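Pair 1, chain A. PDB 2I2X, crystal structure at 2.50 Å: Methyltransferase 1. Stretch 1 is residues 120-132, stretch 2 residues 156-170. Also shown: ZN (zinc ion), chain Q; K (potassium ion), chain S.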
# COMPACT_ATOMS: atom_id res chain seq x y z
N CYS A 120 -4.33 -20.81 9.08
CA CYS A 120 -5.07 -19.97 8.15
C CYS A 120 -6.52 -20.43 7.93
O CYS A 120 -6.87 -21.57 8.25
CB CYS A 120 -4.34 -19.94 6.82
SG CYS A 120 -3.97 -21.59 6.29
N ALA A 121 -7.35 -19.54 7.39
CA ALA A 121 -8.75 -19.85 7.12
C ALA A 121 -9.14 -19.08 5.89
O ALA A 121 -8.53 -18.06 5.58
CB ALA A 121 -9.67 -19.50 8.32
N LEU A 122 -10.10 -19.59 5.15
CA LEU A 122 -10.52 -18.95 3.94
C LEU A 122 -11.96 -18.41 4.04
O LEU A 122 -12.89 -19.12 4.39
CB LEU A 122 -10.36 -19.93 2.77
CG LEU A 122 -10.89 -19.45 1.41
CD1 LEU A 122 -10.10 -18.24 0.94
CD2 LEU A 122 -10.90 -20.56 0.38
N ARG A 123 -12.14 -17.14 3.74
CA ARG A 123 -13.45 -16.56 3.78
C ARG A 123 -13.85 -16.24 2.36
O ARG A 123 -13.07 -15.61 1.63
CB ARG A 123 -13.40 -15.29 4.57
CG ARG A 123 -14.68 -14.49 4.53
CD ARG A 123 -14.38 -13.23 5.30
NE ARG A 123 -15.48 -12.86 6.13
CZ ARG A 123 -15.37 -12.38 7.36
NH1 ARG A 123 -14.20 -12.20 7.95
NH2 ARG A 123 -16.49 -12.08 7.99
N HIS A 124 -15.05 -16.69 1.99
CA HIS A 124 -15.66 -16.35 0.74
C HIS A 124 -16.86 -15.50 1.04
O HIS A 124 -17.68 -15.85 1.88
CB HIS A 124 -16.09 -17.61 -0.01
CG HIS A 124 -15.17 -17.99 -1.13
ND1 HIS A 124 -13.79 -17.99 -0.99
CD2 HIS A 124 -15.42 -18.34 -2.41
CE1 HIS A 124 -13.24 -18.36 -2.13
NE2 HIS A 124 -14.21 -18.56 -3.01
N THR A 125 -16.94 -14.38 0.34
CA THR A 125 -18.04 -13.44 0.44
C THR A 125 -18.80 -13.48 -0.89
O THR A 125 -18.36 -12.91 -1.92
CB THR A 125 -17.49 -12.02 0.70
OG1 THR A 125 -16.78 -12.03 1.93
CG2 THR A 125 -18.61 -10.95 0.75
N ILE A 126 -19.96 -14.16 -0.87
CA ILE A 126 -20.81 -14.32 -2.03
C ILE A 126 -21.28 -12.93 -2.42
O ILE A 126 -21.42 -12.05 -1.57
CB ILE A 126 -21.97 -15.30 -1.67
CG1 ILE A 126 -21.49 -16.76 -1.72
CG2 ILE A 126 -23.21 -15.17 -2.62
CD1 ILE A 126 -20.21 -17.07 -0.96
N GLY A 127 -21.46 -12.70 -3.72
CA GLY A 127 -22.15 -11.48 -4.16
C GLY A 127 -23.67 -11.48 -3.98
O GLY A 127 -24.34 -12.49 -4.24
N ASP A 128 -24.24 -10.36 -3.55
CA ASP A 128 -25.70 -10.26 -3.48
C ASP A 128 -26.21 -10.07 -4.88
O ASP A 128 -26.32 -8.95 -5.37
CB ASP A 128 -26.22 -9.15 -2.56
CG ASP A 128 -27.68 -9.40 -2.11
OD1 ASP A 128 -28.39 -10.13 -2.84
OD2 ASP A 128 -28.11 -8.86 -1.06
N ILE A 129 -26.50 -11.19 -5.53
CA ILE A 129 -26.90 -11.19 -6.92
C ILE A 129 -28.42 -10.97 -7.13
O ILE A 129 -28.89 -10.93 -8.27
CB ILE A 129 -26.46 -12.50 -7.60
CG1 ILE A 129 -27.09 -13.73 -6.91
CG2 ILE A 129 -24.99 -12.61 -7.60
CD1 ILE A 129 -26.96 -15.05 -7.69
N ARG A 130 -29.19 -10.83 -6.04
CA ARG A 130 -30.66 -10.71 -6.12
C ARG A 130 -31.14 -9.35 -6.66
O ARG A 130 -31.84 -8.60 -5.99
CB ARG A 130 -31.29 -10.99 -4.75
CG ARG A 130 -30.94 -12.35 -4.15
CD ARG A 130 -31.34 -12.45 -2.68
NE ARG A 130 -30.76 -11.39 -1.87
CZ ARG A 130 -31.29 -10.88 -0.76
NH1 ARG A 130 -32.47 -11.34 -0.28
NH2 ARG A 130 -30.66 -9.91 -0.12
N GLU A 131 -30.73 -9.05 -7.89
CA GLU A 131 -31.02 -7.77 -8.55
C GLU A 131 -30.91 -7.90 -10.09
O GLU A 131 -30.12 -8.71 -10.58
CB GLU A 131 -30.07 -6.70 -8.02
CG GLU A 131 -30.21 -5.37 -8.69
CD GLU A 131 -29.52 -4.26 -7.95
OE1 GLU A 131 -28.28 -4.33 -7.77
OE2 GLU A 131 -30.22 -3.28 -7.59
N ASN A 132 -31.72 -7.15 -10.84
CA ASN A 132 -31.53 -6.99 -12.28
C ASN A 132 -31.35 -5.54 -12.57
O ASN A 132 -31.32 -4.73 -11.65
CB ASN A 132 -32.66 -7.59 -13.13
CG ASN A 132 -34.06 -7.05 -12.77
OD1 ASN A 132 -34.99 -7.84 -12.58
ND2 ASN A 132 -34.21 -5.73 -12.68
N ASN A 156 -16.45 -26.68 -0.90
CA ASN A 156 -15.25 -26.74 -1.71
C ASN A 156 -14.07 -25.94 -1.18
O ASN A 156 -13.17 -25.60 -1.94
CB ASN A 156 -15.59 -26.31 -3.13
CG ASN A 156 -16.32 -27.41 -3.90
OD1 ASN A 156 -17.55 -27.39 -4.02
ND2 ASN A 156 -15.57 -28.38 -4.39
N GLY A 157 -14.07 -25.65 0.11
CA GLY A 157 -12.90 -25.03 0.74
C GLY A 157 -13.10 -23.74 1.53
O GLY A 157 -12.22 -23.37 2.33
N ALA A 158 -14.23 -23.04 1.31
CA ALA A 158 -14.52 -21.85 2.11
C ALA A 158 -14.83 -22.23 3.55
O ALA A 158 -15.60 -23.15 3.81
CB ALA A 158 -15.61 -21.00 1.50
N ASP A 159 -14.18 -21.53 4.48
CA ASP A 159 -14.29 -21.76 5.91
C ASP A 159 -15.31 -20.80 6.53
O ASP A 159 -16.08 -21.18 7.42
CB ASP A 159 -12.93 -21.54 6.57
CG ASP A 159 -11.88 -22.55 6.11
OD1 ASP A 159 -10.84 -22.12 5.57
OD2 ASP A 159 -12.07 -23.77 6.30
N LEU A 160 -15.33 -19.56 6.07
CA LEU A 160 -16.25 -18.55 6.60
C LEU A 160 -17.12 -18.07 5.46
O LEU A 160 -16.66 -17.96 4.31
CB LEU A 160 -15.49 -17.37 7.24
CG LEU A 160 -14.29 -17.74 8.15
CD1 LEU A 160 -13.33 -16.58 8.33
CD2 LEU A 160 -14.67 -18.28 9.50
N LEU A 161 -18.38 -17.79 5.76
CA LEU A 161 -19.34 -17.37 4.74
C LEU A 161 -19.89 -15.99 5.09
O LEU A 161 -20.29 -15.76 6.22
CB LEU A 161 -20.49 -18.38 4.64
CG LEU A 161 -20.15 -19.86 4.42
CD1 LEU A 161 -21.41 -20.71 4.41
CD2 LEU A 161 -19.36 -20.06 3.12
N SER A 162 -19.92 -15.10 4.11
CA SER A 162 -20.37 -13.73 4.31
C SER A 162 -21.03 -13.24 3.04
O SER A 162 -20.92 -13.89 1.98
CB SER A 162 -19.16 -12.84 4.57
OG SER A 162 -18.77 -12.83 5.93
N VAL A 163 -21.71 -12.10 3.14
CA VAL A 163 -22.24 -11.38 1.98
C VAL A 163 -22.34 -9.94 2.42
O VAL A 163 -22.46 -9.68 3.61
CB VAL A 163 -23.67 -11.89 1.54
CG1 VAL A 163 -24.61 -11.99 2.71
CG2 VAL A 163 -24.29 -10.95 0.49
N GLU A 164 -22.29 -9.03 1.47
CA GLU A 164 -22.67 -7.65 1.73
C GLU A 164 -24.06 -7.44 1.14
O GLU A 164 -24.18 -7.15 -0.05
CB GLU A 164 -21.70 -6.69 1.04
CG GLU A 164 -20.31 -7.22 1.01
CD GLU A 164 -19.27 -6.13 1.17
OE1 GLU A 164 -19.62 -4.94 1.18
OE2 GLU A 164 -18.08 -6.46 1.28
N SER A 165 -25.09 -7.62 1.94
CA SER A 165 -26.45 -7.69 1.38
C SER A 165 -27.13 -6.33 1.14
O SER A 165 -26.76 -5.34 1.75
CB SER A 165 -27.34 -8.67 2.15
OG SER A 165 -27.47 -8.33 3.51
N MET A 166 -28.10 -6.31 0.23
CA MET A 166 -28.64 -5.09 -0.33
C MET A 166 -30.03 -4.68 0.20
O MET A 166 -30.63 -3.70 -0.28
CB MET A 166 -28.72 -5.22 -1.85
CG MET A 166 -27.42 -5.44 -2.61
SD MET A 166 -27.76 -5.71 -4.41
CE MET A 166 -28.86 -7.15 -4.41
N GLY A 167 -30.56 -5.39 1.19
CA GLY A 167 -31.86 -5.00 1.76
C GLY A 167 -31.95 -3.52 2.09
O GLY A 167 -31.14 -2.99 2.86
N GLY A 168 -32.93 -2.83 1.52
CA GLY A 168 -33.15 -1.42 1.82
C GLY A 168 -32.27 -0.45 1.03
O GLY A 168 -32.35 0.77 1.21
N LYS A 169 -31.43 -0.98 0.15
CA LYS A 169 -30.51 -0.17 -0.64
C LYS A 169 -31.22 0.92 -1.48
O LYS A 169 -30.78 2.07 -1.51
CB LYS A 169 -29.66 -1.10 -1.51
CG LYS A 169 -28.77 -0.45 -2.54
CD LYS A 169 -27.78 -1.47 -3.11
CE LYS A 169 -28.26 -2.15 -4.37
NZ LYS A 169 -27.75 -1.48 -5.59
N GLU A 170 -32.32 0.55 -2.13
CA GLU A 170 -33.03 1.45 -3.05
C GLU A 170 -33.63 2.67 -2.33
O GLU A 170 -33.55 3.79 -2.83
CB GLU A 170 -34.08 0.68 -3.88
CG GLU A 170 -35.45 0.32 -3.20
CD GLU A 170 -35.34 -0.63 -1.98
OE1 GLU A 170 -34.72 -0.26 -0.95
OE2 GLU A 170 -35.92 -1.74 -2.03
ZN ZN Q . -18.14 -3.56 1.80
K K S . -16.34 -5.14 0.22
O HOH W 1 -21.36 -9.38 -1.12
O HOH W 2 -22.88 -8.07 -2.67
O HOH W 3 -30.84 -0.87 -6.42

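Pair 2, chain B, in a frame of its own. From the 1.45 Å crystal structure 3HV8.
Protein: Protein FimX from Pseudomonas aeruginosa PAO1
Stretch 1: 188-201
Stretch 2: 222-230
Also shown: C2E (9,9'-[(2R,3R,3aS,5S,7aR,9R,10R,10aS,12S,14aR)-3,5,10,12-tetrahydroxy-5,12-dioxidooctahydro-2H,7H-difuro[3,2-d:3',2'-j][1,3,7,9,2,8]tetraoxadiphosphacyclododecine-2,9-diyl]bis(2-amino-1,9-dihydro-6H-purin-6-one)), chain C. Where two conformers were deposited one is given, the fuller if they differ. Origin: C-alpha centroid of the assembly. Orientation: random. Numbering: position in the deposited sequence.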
# COMPACT_ATOMS: atom_id res chain seq x y z
N THR B 188 -1.31 14.38 -4.05
CA THR B 188 -0.66 14.70 -2.79
C THR B 188 -0.16 13.37 -2.23
O THR B 188 -0.92 12.61 -1.62
CB THR B 188 -1.63 15.38 -1.83
OG1 THR B 188 -2.23 16.51 -2.49
CG2 THR B 188 -0.96 15.83 -0.57
N VAL B 189 1.10 13.05 -2.49
CA VAL B 189 1.65 11.78 -2.05
C VAL B 189 3.07 11.99 -1.55
O VAL B 189 3.81 12.84 -2.06
CB VAL B 189 1.62 10.71 -3.17
CG1 VAL B 189 0.19 10.41 -3.61
CG2 VAL B 189 2.46 11.15 -4.35
N GLN B 190 3.44 11.22 -0.55
CA GLN B 190 4.76 11.35 0.05
C GLN B 190 5.65 10.17 -0.29
O GLN B 190 6.88 10.31 -0.30
CB GLN B 190 4.64 11.49 1.57
CG GLN B 190 3.89 12.75 2.03
CD GLN B 190 2.40 12.56 2.04
OE1 GLN B 190 1.91 11.43 2.01
NE2 GLN B 190 1.66 13.66 2.05
N PHE B 191 5.05 9.01 -0.57
CA PHE B 191 5.83 7.80 -0.83
C PHE B 191 5.53 7.30 -2.23
O PHE B 191 4.37 7.35 -2.68
CB PHE B 191 5.46 6.65 0.13
CG PHE B 191 5.67 6.96 1.61
CD1 PHE B 191 6.82 6.54 2.27
CD2 PHE B 191 4.66 7.57 2.35
CE1 PHE B 191 6.98 6.80 3.64
CE2 PHE B 191 4.82 7.82 3.70
CZ PHE B 191 5.97 7.43 4.36
N ILE B 192 6.53 6.75 -2.90
CA ILE B 192 6.33 6.13 -4.20
C ILE B 192 6.97 4.76 -4.18
O ILE B 192 8.19 4.62 -3.94
CB ILE B 192 6.95 6.97 -5.35
CG1 ILE B 192 6.31 8.36 -5.44
CG2 ILE B 192 6.82 6.22 -6.67
CD1 ILE B 192 4.82 8.34 -5.89
N LYS B 193 6.15 3.73 -4.41
CA LYS B 193 6.60 2.36 -4.33
C LYS B 193 6.70 1.87 -5.75
O LYS B 193 5.70 1.80 -6.47
CB LYS B 193 5.62 1.53 -3.52
CG LYS B 193 6.05 0.09 -3.26
CD LYS B 193 5.06 -0.58 -2.32
CE LYS B 193 5.62 -1.88 -1.83
NZ LYS B 193 4.60 -2.59 -1.00
N ILE B 194 7.92 1.57 -6.19
CA ILE B 194 8.12 1.23 -7.58
C ILE B 194 7.72 -0.22 -7.87
O ILE B 194 7.70 -1.07 -6.98
CB ILE B 194 9.56 1.52 -8.07
CG1 ILE B 194 10.56 0.52 -7.48
CG2 ILE B 194 9.96 2.97 -7.75
CD1 ILE B 194 11.94 0.60 -8.14
N ASP B 195 7.38 -0.48 -9.13
CA ASP B 195 6.94 -1.80 -9.55
C ASP B 195 8.06 -2.85 -9.36
O ASP B 195 9.23 -2.55 -9.61
CB ASP B 195 6.53 -1.77 -11.01
CG ASP B 195 5.79 -3.01 -11.43
OD1 ASP B 195 4.61 -3.14 -11.05
OD2 ASP B 195 6.40 -3.86 -12.11
N GLY B 196 7.68 -4.05 -8.94
CA GLY B 196 8.63 -5.12 -8.70
C GLY B 196 9.42 -5.54 -9.93
O GLY B 196 10.50 -6.13 -9.82
N SER B 197 8.90 -5.22 -11.11
CA SER B 197 9.60 -5.54 -12.36
C SER B 197 10.99 -4.89 -12.41
O SER B 197 11.90 -5.42 -13.07
CB SER B 197 8.78 -5.11 -13.57
OG SER B 197 8.59 -3.71 -13.62
N PHE B 198 11.17 -3.78 -11.72
CA PHE B 198 12.42 -3.03 -11.80
C PHE B 198 13.58 -3.68 -11.06
O PHE B 198 14.74 -3.29 -11.26
CB PHE B 198 12.25 -1.59 -11.33
CG PHE B 198 11.49 -0.73 -12.29
CD1 PHE B 198 12.13 -0.13 -13.37
CD2 PHE B 198 10.13 -0.52 -12.13
CE1 PHE B 198 11.43 0.66 -14.26
CE2 PHE B 198 9.43 0.27 -13.02
CZ PHE B 198 10.08 0.86 -14.09
N VAL B 199 13.29 -4.66 -10.20
CA VAL B 199 14.39 -5.35 -9.51
C VAL B 199 14.65 -6.74 -10.07
O VAL B 199 15.35 -7.54 -9.45
CB VAL B 199 14.22 -5.40 -7.98
CG1 VAL B 199 14.24 -4.00 -7.41
CG2 VAL B 199 12.96 -6.15 -7.59
N GLN B 200 14.10 -7.03 -11.23
CA GLN B 200 14.39 -8.29 -11.90
C GLN B 200 15.58 -8.06 -12.83
O GLN B 200 15.78 -6.95 -13.34
CB GLN B 200 13.18 -8.80 -12.68
CG GLN B 200 11.85 -8.74 -11.92
CD GLN B 200 11.87 -9.51 -10.62
OE1 GLN B 200 11.28 -9.09 -9.62
NE2 GLN B 200 12.54 -10.66 -10.62
N ASP B 201 16.39 -9.10 -13.03
CA ASP B 201 17.50 -9.04 -13.98
C ASP B 201 18.47 -7.88 -13.71
O ASP B 201 18.87 -7.17 -14.64
CB ASP B 201 16.96 -8.97 -15.41
CG ASP B 201 15.94 -10.07 -15.70
OD1 ASP B 201 14.96 -9.80 -16.43
OD2 ASP B 201 16.12 -11.20 -15.20
N GLN B 222 11.46 14.93 -4.40
CA GLN B 222 11.29 14.91 -2.95
C GLN B 222 10.26 13.87 -2.50
O GLN B 222 9.58 14.04 -1.49
CB GLN B 222 10.97 16.30 -2.41
CG GLN B 222 12.18 17.22 -2.46
CD GLN B 222 11.83 18.63 -2.87
OE1 GLN B 222 12.66 19.34 -3.45
NE2 GLN B 222 10.60 19.04 -2.59
N LYS B 223 10.19 12.77 -3.24
CA LYS B 223 9.35 11.63 -2.87
C LYS B 223 10.21 10.56 -2.24
O LYS B 223 11.33 10.29 -2.70
CB LYS B 223 8.66 11.06 -4.09
CG LYS B 223 7.81 12.07 -4.89
CD LYS B 223 6.83 12.80 -4.00
CE LYS B 223 5.87 13.64 -4.86
NZ LYS B 223 4.98 14.46 -4.02
N LEU B 224 9.70 9.95 -1.18
CA LEU B 224 10.37 8.80 -0.56
C LEU B 224 10.18 7.55 -1.39
O LEU B 224 9.05 7.13 -1.64
CB LEU B 224 9.80 8.56 0.84
CG LEU B 224 9.92 9.76 1.79
CD1 LEU B 224 8.94 9.65 2.93
CD2 LEU B 224 11.35 9.81 2.30
N SER B 225 11.28 6.93 -1.82
CA SER B 225 11.19 5.71 -2.61
C SER B 225 11.06 4.46 -1.75
O SER B 225 11.72 4.32 -0.72
CB SER B 225 12.41 5.59 -3.51
OG SER B 225 13.62 5.67 -2.76
N ILE B 226 10.17 3.56 -2.17
CA ILE B 226 10.08 2.24 -1.56
C ILE B 226 10.30 1.23 -2.68
O ILE B 226 9.64 1.29 -3.72
CB ILE B 226 8.69 1.97 -0.94
CG1 ILE B 226 8.33 3.05 0.08
CG2 ILE B 226 8.68 0.57 -0.35
CD1 ILE B 226 6.87 2.98 0.59
N VAL B 227 11.25 0.32 -2.51
CA VAL B 227 11.49 -0.70 -3.51
C VAL B 227 11.16 -2.06 -2.95
O VAL B 227 11.77 -2.52 -1.98
CB VAL B 227 12.95 -0.70 -4.00
CG1 VAL B 227 13.13 -1.74 -5.09
CG2 VAL B 227 13.30 0.67 -4.55
N PRO B 228 10.16 -2.73 -3.53
CA PRO B 228 9.72 -4.01 -3.02
C PRO B 228 10.35 -5.19 -3.76
O PRO B 228 11.22 -5.01 -4.62
CB PRO B 228 8.22 -3.97 -3.31
CG PRO B 228 8.16 -3.28 -4.64
CD PRO B 228 9.28 -2.24 -4.61
N PHE B 229 9.88 -6.39 -3.43
CA PHE B 229 10.33 -7.64 -4.06
C PHE B 229 11.81 -7.94 -3.83
O PHE B 229 12.46 -8.58 -4.66
CB PHE B 229 9.98 -7.66 -5.56
CG PHE B 229 8.53 -7.98 -5.84
CD1 PHE B 229 8.18 -9.15 -6.50
CD2 PHE B 229 7.52 -7.12 -5.44
CE1 PHE B 229 6.85 -9.45 -6.76
CE2 PHE B 229 6.18 -7.42 -5.70
CZ PHE B 229 5.85 -8.58 -6.35
N VAL B 230 12.35 -7.46 -2.72
CA VAL B 230 13.73 -7.80 -2.37
C VAL B 230 13.77 -9.26 -1.91
O VAL B 230 13.21 -9.61 -0.87
CB VAL B 230 14.29 -6.86 -1.28
CG1 VAL B 230 15.72 -7.28 -0.91
CG2 VAL B 230 14.27 -5.42 -1.77
P1 C2E C . 0.60 -5.55 -4.54
O2P C2E C . 1.30 -4.14 -4.77
O1P C2E C . 1.04 -6.42 -5.65
O5' C2E C . 1.10 -6.33 -3.24
C5' C2E C . 2.34 -7.05 -3.33
C4' C2E C . 2.16 -8.56 -3.63
O4' C2E C . 3.47 -9.19 -3.62
C3' C2E C . 1.43 -9.13 -2.42
O3' C2E C . 0.53 -10.16 -2.86
C2' C2E C . 2.55 -9.66 -1.50
O2' C2E C . 2.16 -10.76 -0.70
C1' C2E C . 3.58 -10.10 -2.54
N9 C2E C . 4.96 -10.10 -2.07
C8 C2E C . 5.47 -9.46 -0.97
N7 C2E C . 6.78 -9.54 -0.97
C5 C2E C . 7.17 -10.26 -2.07
C6 C2E C . 8.42 -10.67 -2.57
O6 C2E C . 9.49 -10.35 -2.05
N1 C2E C . 8.41 -11.40 -3.70
C2 C2E C . 7.25 -11.75 -4.32
N2 C2E C . 7.32 -12.50 -5.47
N3 C2E C . 6.08 -11.38 -3.87
C4 C2E C . 6.01 -10.63 -2.76
P11 C2E C . -0.96 -10.14 -2.24
O21 C2E C . -1.72 -11.40 -2.81
O11 C2E C . -0.92 -10.03 -0.77
O5A C2E C . -1.59 -8.79 -2.79
C5A C2E C . -1.76 -8.63 -4.20
C4A C2E C . -2.54 -7.35 -4.50
O4A C2E C . -3.84 -7.43 -3.90
C3A C2E C . -1.92 -6.07 -3.92
O3A C2E C . -0.96 -5.48 -4.78
C2A C2E C . -3.14 -5.15 -3.90
O2A C2E C . -3.44 -4.68 -5.22
C1A C2E C . -4.26 -6.14 -3.54
N91 C2E C . -4.47 -6.10 -2.10
C81 C2E C . -3.87 -6.85 -1.13
N71 C2E C . -4.35 -6.50 0.03
C51 C2E C . -5.34 -5.56 -0.14
C61 C2E C . -6.22 -4.86 0.70
O61 C2E C . -6.18 -4.92 1.93
N11 C2E C . -7.08 -4.01 0.07
C21 C2E C . -7.11 -3.84 -1.28
N21 C2E C . -7.98 -2.93 -1.82
N31 C2E C . -6.28 -4.46 -2.07
C41 C2E C . -5.42 -5.32 -1.52
O HOH W 4 7.97 12.76 0.45

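The sharpest difference lies just past the strands, where Asp128(A) of pair 1 superposes on Gly196(B) of pair 2. Asp128(A) points toward the other stretch and works as a polar clamp: its OD2 accepts a hydrogen bond from Met166(A) N at 2.9 Å, while Arg130(A) holds the same carboxylate in a salt bridge, NE to Asp128(A) OD1 at 2.9 Å. Gly196(B) instead lays its CA over one face of the Phe229(B) ring, 4.0 Å from CD2. A CB there would lie 2.8 Å from that CD2, a clash, so the close approach depends on glycine. The opposite face of the ring carries the bound C2E.

Before this point the two backbones follow one plan. Two parallel strands cross at -27° in pair 1 and -28° in pair 2, and the central residues superpose with an RMSD of 0.8 Å. The ladder is the same in both: Leu160(A) N donates to Leu122(A) O at 3.0 Å, as Leu224(B) N does to Gln190(B) O at 3.0 Å; His124(A) N reaches Leu160(A) O at 3.1 Å, as Ile192(B) N reaches Leu224(B) O at 2.8 Å. The alternation continues to Ile126(A) N with Ser162(A) O and Ile194(B) N with Ile226(B) O, both at 3.0 Å.

On this common frame, the face bearing Arg123(A), Thr125(A), Leu160(A) and Ser162(A) matches the one bearing Phe191(B), Lys193(B), Leu224(B) and Ile226(B). The two leucines nearly coincide, but their neighbours differ. Arg123(A) rises from this face and gives Ser162(A) OG two hydrogen bonds, from NE at 3.3 Å and NH2 at 3.2 Å. Phe191(B) spends the same position on apolar packing, with Leu224(B) CD1 over its ring face and its CD1 3.9 Å from Ile226(B) CD1.

The strand entrance also has two solutions. Asp159(A) OD1 accepts from Leu122(A) N at 2.7 Å; at the matching position Lys223(B) sends NZ to Val189(B) O at 2.8 Å. Acid and base thus each tie a side chain to the partner backbone, by opposite polarity.

At the exit, Glu164(A) matches Pro228(B). Water 1 bridges Ile126(A) O and Glu164(A) N, donating to the first at 2.7 Å and accepting from the second at 2.8 Å, while the Glu164(A) carboxylate binds zinc and potassium. Proline has no N-H to offer; Pro228(B) CD instead packs 3.1 Å from Ile194(B) O. The rule is a fixed ladder with negotiable ends.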